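Local coordinates for protein esterase (Alcaligenes sp., PDB 1QLW) that hydrolyses carboxylic esters and has the alpha/beta-hydrolase fold, at residues K124-A127 with S128-P131; Q163-A166 with E167-Q171; C234-P237 with E238-K241; P174-L177 with G178-P181. One frame throughout, in Å; residues are numbered along the deposited sequence.

Contact 1 (K124-A127 with S128-P131); sequences KAPA and SSLP
Ser129 folds back on Pro126 to close a short 3-10 turn in the loop between helices 115-121 and 138-144. The turn is two overlapping type I turns, Pro126 to Ser129 and Ala127 to Leu130. Pro126 O takes two hydrogen bonds from Ser129, and the two donors come from different directions. The hydroxyl, Ser129 OG, lies in the carbonyl plane 2.7 Å from Pro126 O, whereas the backbone Ser129 N stands well above that plane, 2.9 Å from the same oxygen. The chi1 of 70° makes this possible: OG sits in the crowded position between its own N and C, facing back along the turn. From there OG also meets the methyl of Ala125, with Ala125 CB 3.6 Å away. Replacing Ser129 by alanine would probably cost Pro126 O its in-plane donor and leave the turn held by backbone bonds across this stretch. Ser128 directs its hydroxyl toward the pyrrolidine ring of Pro126, where OG rests 3.7 Å from Pro126 CG without a polar bond between them. With chi1 of Leu130 at -73°, CG lies beside the backbone N and the side chain meets Ala127 O. There it packs on Val120 of its own chain and on Val120 of the second subunit, whose Lys121 also donates to Leu130 O; the turn thus lines the subunit interface. The second turn is closed by Leu130 N on Ala127 O at 3.0 Å, and the same carbonyl oxygen lies 3.3 Å from Leu130 CG.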
ATOM      1  N   LYS A 124      20.550  23.627   2.388  1.00 15.41           N
ATOM      2  CA  LYS A 124      19.956  24.481   3.418  1.00 14.81           C
ATOM      3  C   LYS A 124      20.032  23.880   4.808  1.00 15.48           C
ATOM      4  O   LYS A 124      19.802  24.587   5.790  1.00 17.59           O
ATOM      5  CB  LYS A 124      18.502  24.783   3.050  1.00 15.93           C
ATOM      6  CG  LYS A 124      18.361  25.555   1.754  1.00 18.15           C
ATOM      7  CD  LYS A 124      16.922  25.957   1.480  1.00 20.40           C
ATOM      8  CE  LYS A 124      16.803  26.728   0.183  1.00 22.75           C
ATOM      9  NZ  LYS A 124      15.464  27.349   0.002  1.00 24.82           N
ATOM     10  N   ALA A 125      20.318  22.593   4.920  1.00 15.25           N
ATOM     11  CA  ALA A 125      20.371  21.888   6.187  1.00 14.93           C
ATOM     12  C   ALA A 125      21.488  20.852   6.090  1.00 15.08           C
ATOM     13  O   ALA A 125      21.830  20.374   5.001  1.00 15.50           O
ATOM     14  CB  ALA A 125      19.049  21.197   6.476  1.00 15.75           C
ATOM     15  N   PRO A 126      22.061  20.459   7.222  1.00 16.88           N
ATOM     16  CA  PRO A 126      23.156  19.535   7.263  1.00 17.19           C
ATOM     17  C   PRO A 126      22.756  18.086   7.135  1.00 15.49           C
ATOM     18  O   PRO A 126      21.646  17.700   7.495  1.00 15.85           O
ATOM     19  CB  PRO A 126      23.765  19.819   8.650  1.00 20.61           C
ATOM     20  CG  PRO A 126      22.580  20.139   9.492  1.00 20.42           C
ATOM     21  CD  PRO A 126      21.737  20.998   8.577  1.00 18.52           C
ATOM     22  N   ALA A 127      23.701  17.246   6.741  1.00 15.82           N
ATOM     23  CA  ALA A 127      23.445  15.808   6.622  1.00 15.68           C
ATOM     24  C   ALA A 127      22.967  15.177   7.911  1.00 15.25           C
ATOM     25  O   ALA A 127      22.180  14.221   7.875  1.00 15.23           O
ATOM     26  CB  ALA A 127      24.700  15.097   6.123  1.00 18.54           C
ATOM     27  N   SER A 128      23.381  15.690   9.073  1.00 14.64           N
ATOM     28  CA  SER A 128      22.943  15.149  10.348  1.00 15.45           C
ATOM     29  C   SER A 128      21.449  15.309  10.579  1.00 14.54           C
ATOM     30  O   SER A 128      20.883  14.633  11.429  1.00 16.70           O
ATOM     31  CB  SER A 128      23.752  15.768  11.491  1.00 15.81           C
ATOM     32  OG  SER A 128      23.753  17.182  11.392  1.00 16.75           O
ATOM     33  N   SER A 129      20.798  16.203   9.828  1.00 14.99           N
ATOM     34  CA  SER A 129      19.365  16.389   9.971  1.00 15.49           C
ATOM     35  C   SER A 129      18.548  15.465   9.077  1.00 14.97           C
ATOM     36  O   SER A 129      17.317  15.529   9.077  1.00 16.88           O
ATOM     37  CB  SER A 129      18.966  17.838   9.710  1.00 18.58           C
ATOM     38  OG  SER A 129      19.122  18.144   8.364  1.00 21.14           O
ATOM     39  N   LEU A 130      19.198  14.601   8.297  1.00 13.74           N
ATOM     40  CA  LEU A 130      18.433  13.622   7.515  1.00 13.42           C
ATOM     41  C   LEU A 130      17.672  12.713   8.462  1.00 14.56           C
ATOM     42  O   LEU A 130      18.123  12.417   9.577  1.00 15.84           O
ATOM     43  CB  LEU A 130      19.387  12.798   6.663  1.00 13.67           C
ATOM     44  CG  LEU A 130      19.984  13.563   5.478  1.00 13.41           C
ATOM     45  CD1 LEU A 130      21.150  12.800   4.879  1.00 14.61           C
ATOM     46  CD2 LEU A 130      18.938  13.872   4.420  1.00 14.23           C
ATOM     47  N   PRO A 131      16.524  12.195   8.041  1.00 15.13           N
ATOM     48  CA  PRO A 131      15.766  11.291   8.897  1.00 15.55           C
ATOM     49  C   PRO A 131      16.522  10.026   9.228  1.00 14.84           C
ATOM     50  O   PRO A 131      17.328   9.552   8.439  1.00 16.03           O
ATOM     51  CB  PRO A 131      14.518  10.978   8.093  1.00 16.81           C
ATOM     52  CG  PRO A 131      14.930  11.217   6.694  1.00 18.01           C
ATOM     53  CD  PRO A 131      15.895  12.395   6.708  1.00 16.23           C
TER

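Contact 2 (Q163-A166 with E167-Q171); sequences QAQA and ELWQQ
The indole of Trp169 carries Gln165 O on one face, 3.1 Å above the ring plane and displaced toward the rim; Leu168 CB lies over the same face, farther out. His138 stacks on the ring, and Trp142 and Ala141 of helix 138-144 pack against it as well. The amide of Gln165 stands almost perpendicular to the indole, the planes 81° apart, and presents OE1 to the ring N-H: Trp169 NE1 donates to Gln165 OE1 over 3.0 Å, on a lone pair in the carbonyl plane, with a bend to 142° at the hydrogen and OE1 a little out of the ring plane. A chi1 of 62° on Gln165 turns its chain toward the residue four places on, one helical turn away, and the extended chain beyond CG carries the amide to NE1. The backbone repeats this i to i+4 spacing, with Trp169 N on Gln165 O at 2.9 Å and Leu168 N on Ala164 O at 3.1 Å. Ala164 is the N-cap of helix 165-171. Glu167 bends at chi2, bringing OE1 back to 3.2 Å from Ala164 CA, with no bond to Ala164 O. Gln170 turns elsewhere: its NE2 bonds to Gly24 O of the second subunit. A leucine in place of Trp169 has no N-H and no ring, and would probably leave the Gln165 amide free to turn and His138 without its stacking partner. The single indole N-H is thus paired by a side chain of its own helix, while the Glu167 carboxylate, beside the first turn, may interact favourably with the helix dipole.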
ATOM      1  N   GLN A 163      11.552 -21.752   0.752  1.00 16.45           N
ATOM      2  CA  GLN A 163      11.677 -21.774  -0.701  1.00 17.28           C
ATOM      3  C   GLN A 163      11.177 -20.493  -1.347  1.00 15.33           C
ATOM      4  O   GLN A 163      11.553 -20.204  -2.488  1.00 18.00           O
ATOM      5  CB  GLN A 163      10.957 -22.979  -1.296  1.00 19.97           C
ATOM      6  CG  GLN A 163       9.461 -22.929  -1.379  1.00 23.79           C
ATOM      7  CD  GLN A 163       8.648 -23.195  -0.148  1.00 26.66           C
ATOM      8  OE1 GLN A 163       9.159 -23.310   0.965  1.00 27.78           O
ATOM      9  NE2 GLN A 163       7.331 -23.301  -0.323  1.00 29.64           N
ATOM     10  N   ALA A 164      10.343 -19.741  -0.653  1.00 14.32           N
ATOM     11  CA  ALA A 164       9.788 -18.483  -1.129  1.00 13.86           C
ATOM     12  C   ALA A 164      10.438 -17.296  -0.448  1.00 12.71           C
ATOM     13  O   ALA A 164       9.853 -16.214  -0.359  1.00 13.17           O
ATOM     14  CB  ALA A 164       8.273 -18.471  -0.939  1.00 14.86           C
ATOM     15  N   GLN A 165      11.702 -17.444  -0.020  1.00 13.13           N
ATOM     16  CA  GLN A 165      12.373 -16.312   0.611  1.00 12.83           C
ATOM     17  C   GLN A 165      12.443 -15.119  -0.338  1.00 12.28           C
ATOM     18  O   GLN A 165      12.329 -13.984   0.105  1.00 13.24           O
ATOM     19  CB  GLN A 165      13.760 -16.657   1.145  1.00 13.98           C
ATOM     20  CG  GLN A 165      14.761 -17.108   0.099  1.00 14.94           C
ATOM     21  CD  GLN A 165      16.174 -17.226   0.654  1.00 16.88           C
ATOM     22  OE1 GLN A 165      16.781 -16.178   0.912  1.00 19.76           O
ATOM     23  NE2 GLN A 165      16.650 -18.426   0.858  1.00 19.03           N
ATOM     24  N   ALA A 166      12.634 -15.335  -1.649  1.00 12.91           N
ATOM     25  CA  ALA A 166      12.701 -14.196  -2.568  1.00 13.28           C
ATOM     26  C   ALA A 166      11.441 -13.343  -2.512  1.00 12.50           C
ATOM     27  O   ALA A 166      11.488 -12.106  -2.595  1.00 12.83           O
ATOM     28  CB  ALA A 166      12.920 -14.647  -4.004  1.00 15.92           C
ATOM     29  N   GLU A 167      10.290 -14.001  -2.428  1.00 12.63           N
ATOM     30  CA  GLU A 167       9.003 -13.314  -2.358  1.00 12.61           C
ATOM     31  C   GLU A 167       8.887 -12.591  -1.029  1.00 11.40           C
ATOM     32  O   GLU A 167       8.381 -11.456  -1.004  1.00 12.24           O
ATOM     33  CB  GLU A 167       7.857 -14.279  -2.607  1.00 12.93           C
ATOM     34  CG  GLU A 167       7.763 -14.789  -4.038  1.00 15.07           C
ATOM     35  CD  GLU A 167       8.695 -15.901  -4.420  1.00 18.13           C
ATOM     36  OE1 GLU A 167       9.412 -16.497  -3.610  1.00 17.29           O
ATOM     37  OE2 GLU A 167       8.701 -16.200  -5.646  1.00 25.77           O
ATOM     38  N   LEU A 168       9.354 -13.168   0.072  1.00 11.52           N
ATOM     39  CA  LEU A 168       9.355 -12.416   1.321  1.00 12.14           C
ATOM     40  C   LEU A 168      10.193 -11.148   1.169  1.00 11.76           C
ATOM     41  O   LEU A 168       9.778 -10.060   1.555  1.00 11.87           O
ATOM     42  CB  LEU A 168       9.904 -13.259   2.465  1.00 12.59           C
ATOM     43  CG  LEU A 168      10.069 -12.518   3.795  1.00 13.36           C
ATOM     44  CD1 LEU A 168       8.754 -11.996   4.332  1.00 14.85           C
ATOM     45  CD2 LEU A 168      10.741 -13.454   4.796  1.00 15.16           C
ATOM     46  N   TRP A 169      11.379 -11.276   0.575  1.00 11.49           N
ATOM     47  CA  TRP A 169      12.229 -10.089   0.422  1.00 11.75           C
ATOM     48  C   TRP A 169      11.554  -9.022  -0.407  1.00 11.53           C
ATOM     49  O   TRP A 169      11.720  -7.824  -0.182  1.00 12.06           O
ATOM     50  CB  TRP A 169      13.586 -10.444  -0.171  1.00 12.63           C
ATOM     51  CG  TRP A 169      14.337 -11.564   0.487  1.00 12.29           C
ATOM     52  CD1 TRP A 169      15.148 -12.452  -0.171  1.00 13.77           C
ATOM     53  CD2 TRP A 169      14.376 -11.934   1.862  1.00 12.38           C
ATOM     54  NE1 TRP A 169      15.691 -13.337   0.712  1.00 14.91           N
ATOM     55  CE2 TRP A 169      15.229 -13.056   1.972  1.00 13.56           C
ATOM     56  CE3 TRP A 169      13.802 -11.474   3.046  1.00 12.90           C
ATOM     57  CZ2 TRP A 169      15.511 -13.714   3.170  1.00 14.41           C
ATOM     58  CZ3 TRP A 169      14.070 -12.109   4.252  1.00 14.78           C
ATOM     59  CH2 TRP A 169      14.930 -13.217   4.296  1.00 15.59           C
ATOM     60  N   GLN A 170      10.739  -9.428  -1.409  1.00 11.17           N
ATOM     61  CA  GLN A 170      10.008  -8.467  -2.207  1.00 11.31           C
ATOM     62  C   GLN A 170       9.059  -7.609  -1.375  1.00 11.18           C
ATOM     63  O   GLN A 170       8.801  -6.465  -1.775  1.00 11.64           O
ATOM     64  CB  GLN A 170       9.197  -9.155  -3.310  1.00 11.86           C
ATOM     65  CG  GLN A 170      10.014  -9.678  -4.465  1.00 12.52           C
ATOM     66  CD  GLN A 170       9.158 -10.473  -5.440  1.00 12.41           C
ATOM     67  OE1 GLN A 170       8.393 -11.339  -4.994  1.00 13.38           O
ATOM     68  NE2 GLN A 170       9.243 -10.197  -6.727  1.00 13.87           N
ATOM     69  N   GLN A 171       8.474  -8.148  -0.300  1.00 10.81           N
ATOM     70  CA  GLN A 171       7.501  -7.369   0.448  1.00 11.18           C
ATOM     71  C   GLN A 171       8.120  -6.520   1.549  1.00 11.18           C
ATOM     72  O   GLN A 171       7.380  -5.774   2.210  1.00 11.16           O
ATOM     73  CB  GLN A 171       6.367  -8.228   0.987  1.00 11.36           C
ATOM     74  CG  GLN A 171       6.705  -9.151   2.143  1.00 11.45           C
ATOM     75  CD  GLN A 171       5.455  -9.799   2.706  1.00 11.64           C
ATOM     76  OE1 GLN A 171       4.930 -10.781   2.106  1.00 14.62           O
ATOM     77  NE2 GLN A 171       4.946  -9.304   3.788  1.00 10.62           N
TER

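Contact 3 (C234-P237 with E238-K241); sequences CPKP and EDVK
Asp239 holds CG anti to its own carbonyl carbon and beside its N (chi1 -69°), which swings the carboxylate back to the N-H of Lys236. Lys236 N donates to Asp239 OD2 at 3.0 Å, meeting the oxygen from well above the carboxylate plane. The return bond is made by the backbone, Asp239 N to Lys236 O at 2.9 Å, so residues three apart are tied twice. Pro235 CB lies close to the carboxylate plane, 3.7 Å from Asp239 OD2. Lys236 and Asp239 run side by side in the same direction, but the end of the lysine leads away and makes no salt bridge with the acid. Glu238 is bent at chi2 (72°), which brings its carboxylate alongside Pro237: OE1 is 3.2 Å from Pro237 CD and 3.4 Å from Lys236 CB. Its charge is 5.8 Å from the lysine, measured from Glu238 OE1 to Lys236 NZ, at which some attraction is likely, without contact. Val240 sets both methyls near Pro237 O, with CG2 at 3.3 Å, and its N makes a weak bond to that oxygen. Pro235, Pro237 and Val240 also lean on helix 263-278, to which Cys234 is fixed by its disulfide with Cys269. The whole is a type I turn with proline in its second position, extended as a 3-10 turn in the loop between strands 223-229 and 248-252; the aspartate bond resembles one half of a capping box.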
ATOM      1  N   CYS A 234       6.353  -5.829  25.510  1.00 21.18           N
ATOM      2  CA  CYS A 234       5.042  -5.910  26.147  1.00 20.49           C
ATOM      3  C   CYS A 234       5.025  -4.754  27.153  1.00 18.98           C
ATOM      4  O   CYS A 234       6.077  -4.216  27.519  1.00 21.23           O
ATOM      5  CB  CYS A 234       4.862  -7.257  26.858  1.00 21.45           C
ATOM      6  SG  CYS A 234       4.327  -8.631  25.856  1.00 22.01           S
ATOM      7  N   PRO A 235       3.860  -4.355  27.632  1.00 18.13           N
ATOM      8  CA  PRO A 235       3.777  -3.372  28.703  1.00 18.85           C
ATOM      9  C   PRO A 235       4.522  -3.840  29.948  1.00 19.39           C
ATOM     10  O   PRO A 235       4.735  -5.052  30.113  1.00 20.52           O
ATOM     11  CB  PRO A 235       2.287  -3.261  28.997  1.00 19.20           C
ATOM     12  CG  PRO A 235       1.618  -3.726  27.750  1.00 19.28           C
ATOM     13  CD  PRO A 235       2.522  -4.826  27.222  1.00 18.81           C
ATOM     14  N   LYS A 236       4.930  -2.903  30.789  1.00 20.20           N
ATOM     15  CA  LYS A 236       5.558  -3.230  32.065  1.00 21.57           C
ATOM     16  C   LYS A 236       4.482  -3.661  33.040  1.00 22.78           C
ATOM     17  O   LYS A 236       3.279  -3.449  32.867  1.00 23.81           O
ATOM     18  CB  LYS A 236       6.320  -2.024  32.595  1.00 24.12           C
ATOM     19  CG  LYS A 236       7.431  -1.506  31.712  1.00 27.38           C
ATOM     20  CD  LYS A 236       8.515  -2.540  31.489  1.00 31.73           C
ATOM     21  CE  LYS A 236       9.744  -1.908  30.848  1.00 35.49           C
ATOM     22  NZ  LYS A 236      10.436  -0.955  31.753  1.00 38.34           N
ATOM     23  N   PRO A 237       4.858  -4.458  34.056  1.00 24.29           N
ATOM     24  CA  PRO A 237       3.889  -4.931  35.037  1.00 24.06           C
ATOM     25  C   PRO A 237       3.143  -3.756  35.638  1.00 23.46           C
ATOM     26  O   PRO A 237       1.952  -3.837  35.939  1.00 24.33           O
ATOM     27  CB  PRO A 237       4.685  -5.704  36.059  1.00 25.73           C
ATOM     28  CG  PRO A 237       6.097  -5.683  35.645  1.00 28.17           C
ATOM     29  CD  PRO A 237       6.237  -4.823  34.428  1.00 25.81           C
ATOM     30  N   GLU A 238       3.769  -2.595  35.748  1.00 23.25           N
ATOM     31  CA  GLU A 238       3.210  -1.382  36.287  1.00 26.40           C
ATOM     32  C   GLU A 238       2.169  -0.742  35.375  1.00 25.10           C
ATOM     33  O   GLU A 238       1.471   0.187  35.791  1.00 26.20           O
ATOM     34  CB  GLU A 238       4.339  -0.379  36.562  1.00 29.91           C
ATOM     35  CG  GLU A 238       5.352  -0.798  37.600  1.00 33.21           C
ATOM     36  CD  GLU A 238       6.317  -1.884  37.204  1.00 34.94           C
ATOM     37  OE1 GLU A 238       6.591  -2.102  36.006  1.00 33.87           O
ATOM     38  OE2 GLU A 238       6.831  -2.554  38.135  1.00 37.67           O
ATOM     39  N   ASP A 239       2.020  -1.202  34.140  1.00 23.68           N
ATOM     40  CA  ASP A 239       1.068  -0.667  33.187  1.00 22.87           C
ATOM     41  C   ASP A 239      -0.246  -1.420  33.172  1.00 21.67           C
ATOM     42  O   ASP A 239      -1.106  -1.080  32.353  1.00 22.89           O
ATOM     43  CB  ASP A 239       1.697  -0.772  31.789  1.00 24.06           C
ATOM     44  CG  ASP A 239       2.877   0.138  31.542  1.00 26.22           C
ATOM     45  OD1 ASP A 239       3.018   1.188  32.200  1.00 31.09           O
ATOM     46  OD2 ASP A 239       3.652  -0.174  30.603  1.00 26.15           O
ATOM     47  N   VAL A 240      -0.471  -2.389  34.068  1.00 21.79           N
ATOM     48  CA  VAL A 240      -1.652  -3.218  33.920  1.00 21.76           C
ATOM     49  C   VAL A 240      -2.966  -2.604  34.315  1.00 22.57           C
ATOM     50  O   VAL A 240      -3.983  -3.033  33.765  1.00 21.66           O
ATOM     51  CB  VAL A 240      -1.495  -4.607  34.581  1.00 22.75           C
ATOM     52  CG1 VAL A 240      -0.342  -5.367  33.935  1.00 23.60           C
ATOM     53  CG2 VAL A 240      -1.293  -4.512  36.080  1.00 23.33           C
ATOM     54  N   LYS A 241      -3.005  -1.691  35.294  1.00 25.23           N
ATOM     55  CA  LYS A 241      -4.289  -1.192  35.795  1.00 27.42           C
ATOM     56  C   LYS A 241      -5.239  -0.686  34.733  1.00 25.91           C
ATOM     57  O   LYS A 241      -6.395  -1.129  34.663  1.00 26.46           O
ATOM     58  CB  LYS A 241      -4.107  -0.193  36.938  1.00 33.00           C
ATOM     59  CG  LYS A 241      -3.001  -0.550  37.917  1.00 37.75           C
ATOM     60  CD  LYS A 241      -1.689   0.120  37.518  1.00 41.87           C
ATOM     61  CE  LYS A 241      -1.639   1.557  38.014  1.00 44.50           C
ATOM     62  NZ  LYS A 241      -2.056   2.536  36.972  1.00 46.59           N
TER

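Contact 4 (P174-L177 with G178-P181); sequences PDWL and GSMP
Trp176 and Ser179 close a 3-10 turn, a type I turn that follows directly on an Asx turn at Asp175. In the first turn Leu177 N donates to Asp175 OD1 at 2.9 Å, nearly straight along the C-O bond. In the second, Trp176 O is gripped twice by Ser179: OG comes in the carbonyl plane on a lone pair at 2.8 Å, while Ser179 N reaches the same oxygen from above that plane at 2.9 Å. The hydroxyl also lies obliquely to the indole, 3.6 Å from Trp176 CE3. Met180 bends at chi3 (-63°), bringing its methyl CE back to 4.2 Å from Trp176 CB. Met180 N bonds to Leu177 O at 3.2 Å and extends the turn by one residue. A water spans the start of the turn, donating to Asp175 O and accepting from Gly178 N at 2.8 Å. Asp175 is buried: OD1 also forms a salt bridge with Arg107, and OD2 accepts from Gln207 and from the backbone N of Cys72. Gln207 follows strand 200-205, where this fold usually places its nucleophile elbow, and Cys72 follows strand 65-68. The double turn thus joins helices 165-171 and 185-197, with Asp175 reaching the loops at the ends of central strands and Trp176 resting, through Thr112 and Leu133, on the loops before and after helix 115-121.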
ATOM      1  N   PRO A 174      11.826  -0.120   3.439  1.00 11.59           N
ATOM      2  CA  PRO A 174      12.447   0.749   4.438  1.00 11.64           C
ATOM      3  C   PRO A 174      11.465   1.195   5.500  1.00 11.01           C
ATOM      4  O   PRO A 174      10.272   1.371   5.259  1.00 11.79           O
ATOM      5  CB  PRO A 174      12.952   1.937   3.620  1.00 13.30           C
ATOM      6  CG  PRO A 174      13.177   1.366   2.266  1.00 13.86           C
ATOM      7  CD  PRO A 174      12.048   0.380   2.057  1.00 12.04           C
ATOM      8  N   ASP A 175      12.024   1.442   6.671  1.00 11.37           N
ATOM      9  CA  ASP A 175      11.264   1.754   7.874  1.00 11.64           C
ATOM     10  C   ASP A 175      11.663   3.116   8.403  1.00 11.37           C
ATOM     11  O   ASP A 175      12.846   3.372   8.638  1.00 12.81           O
ATOM     12  CB  ASP A 175      11.511   0.639   8.889  1.00 12.49           C
ATOM     13  CG  ASP A 175      10.491   0.598   9.983  1.00 12.42           C
ATOM     14  OD1 ASP A 175      10.082   1.677  10.446  1.00 13.04           O
ATOM     15  OD2 ASP A 175      10.114  -0.530  10.387  1.00 13.15           O
ATOM     16  N   TRP A 176      10.663   3.994   8.567  1.00 12.02           N
ATOM     17  CA  TRP A 176      10.845   5.350   9.046  1.00 12.40           C
ATOM     18  C   TRP A 176      10.517   5.486  10.525  1.00 12.90           C
ATOM     19  O   TRP A 176      10.475   6.645  11.011  1.00 15.58           O
ATOM     20  CB  TRP A 176       9.955   6.272   8.205  1.00 13.68           C
ATOM     21  CG  TRP A 176      10.418   6.466   6.797  1.00 14.28           C
ATOM     22  CD1 TRP A 176      10.630   5.532   5.826  1.00 16.35           C
ATOM     23  CD2 TRP A 176      10.700   7.731   6.186  1.00 14.38           C
ATOM     24  NE1 TRP A 176      11.067   6.127   4.671  1.00 17.21           N
ATOM     25  CE2 TRP A 176      11.129   7.476   4.874  1.00 16.34           C
ATOM     26  CE3 TRP A 176      10.658   9.054   6.646  1.00 15.85           C
ATOM     27  CZ2 TRP A 176      11.472   8.513   3.991  1.00 18.24           C
ATOM     28  CZ3 TRP A 176      11.012  10.083   5.775  1.00 17.32           C
ATOM     29  CH2 TRP A 176      11.415   9.779   4.490  1.00 17.57           C
ATOM     30  N   LEU A 177      10.400   4.419  11.288  1.00 13.13           N
ATOM     31  CA  LEU A 177      10.033   4.497  12.696  1.00 13.79           C
ATOM     32  C   LEU A 177      10.867   5.509  13.471  1.00 14.04           C
ATOM     33  O   LEU A 177      10.349   6.308  14.272  1.00 15.91           O
ATOM     34  CB  LEU A 177      10.240   3.115  13.362  1.00 14.02           C
ATOM     35  CG  LEU A 177       9.705   3.018  14.786  1.00 14.75           C
ATOM     36  CD1 LEU A 177       8.228   2.727  14.805  1.00 17.02           C
ATOM     37  CD2 LEU A 177      10.480   1.984  15.594  1.00 17.45           C
ATOM     38  N   GLY A 178      12.183   5.469  13.257  1.00 14.92           N
ATOM     39  CA  GLY A 178      13.116   6.256  14.025  1.00 18.37           C
ATOM     40  C   GLY A 178      13.067   7.736  13.753  1.00 18.66           C
ATOM     41  O   GLY A 178      13.659   8.520  14.504  1.00 21.06           O
ATOM     42  N   SER A 179      12.364   8.140  12.703  1.00 17.27           N
ATOM     43  CA  SER A 179      12.211   9.519  12.319  1.00 19.04           C
ATOM     44  C   SER A 179      10.852  10.094  12.711  1.00 18.57           C
ATOM     45  O   SER A 179      10.544  11.219  12.340  1.00 21.87           O
ATOM     46  CB  SER A 179      12.466   9.643  10.809  1.00 20.69           C
ATOM     47  OG  SER A 179      11.285   9.227  10.176  1.00 21.01           O
ATOM     48  N   MET A 180      10.047   9.383  13.474  1.00 16.99           N
ATOM     49  CA  MET A 180       8.746   9.827  13.961  1.00 16.36           C
ATOM     50  C   MET A 180       8.804   9.799  15.473  1.00 13.80           C
ATOM     51  O   MET A 180       9.702   9.168  16.077  1.00 15.37           O
ATOM     52  CB  MET A 180       7.590   8.922  13.452  1.00 18.25           C
ATOM     53  CG  MET A 180       6.886   9.378  12.160  1.00 22.02           C
ATOM     54  SD  MET A 180       5.753   8.157  11.334  1.00 21.59           S
ATOM     55  CE  MET A 180       7.020   7.165  11.081  1.00 12.86           C
ATOM     56  N   PRO A 181       7.853  10.440  16.148  1.00 13.88           N
ATOM     57  CA  PRO A 181       7.803  10.441  17.603  1.00 13.11           C
ATOM     58  C   PRO A 181       7.510   9.050  18.148  1.00 12.81           C
ATOM     59  O   PRO A 181       7.085   8.136  17.432  1.00 13.35           O
ATOM     60  CB  PRO A 181       6.693  11.430  17.934  1.00 15.13           C
ATOM     61  CG  PRO A 181       6.540  12.286  16.714  1.00 18.40           C
ATOM     62  CD  PRO A 181       6.786  11.293  15.571  1.00 15.02           C
TER
HETATM   63  O   HOH W   1      13.717   4.444  11.152  1.00 14.81           O
HETATM   64  O   HOH W   2       8.057   6.047  15.869  1.00 13.93           O

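In the fold
Contacts 1 and 4 are neighbours: their centres lie about 15 Å apart, and they meet where Pro131 CB packs on Ser179 CB at 3.7 Å. Contact 2 precedes contact 4 in the chain, two residues separating their ranges, although their centres are about 23 Å apart. Contacts 1 and 2, about 33 Å apart, both touch the second subunit, so the interface draws on distant parts of the chain. Contact 3 lies across the chain's centre from contact 2, about 36 Å away between centres, and touches no other subunit. Of the four, contact 4 probably lies nearest the catalytic region, through Asp175, Gln207 and Cys72.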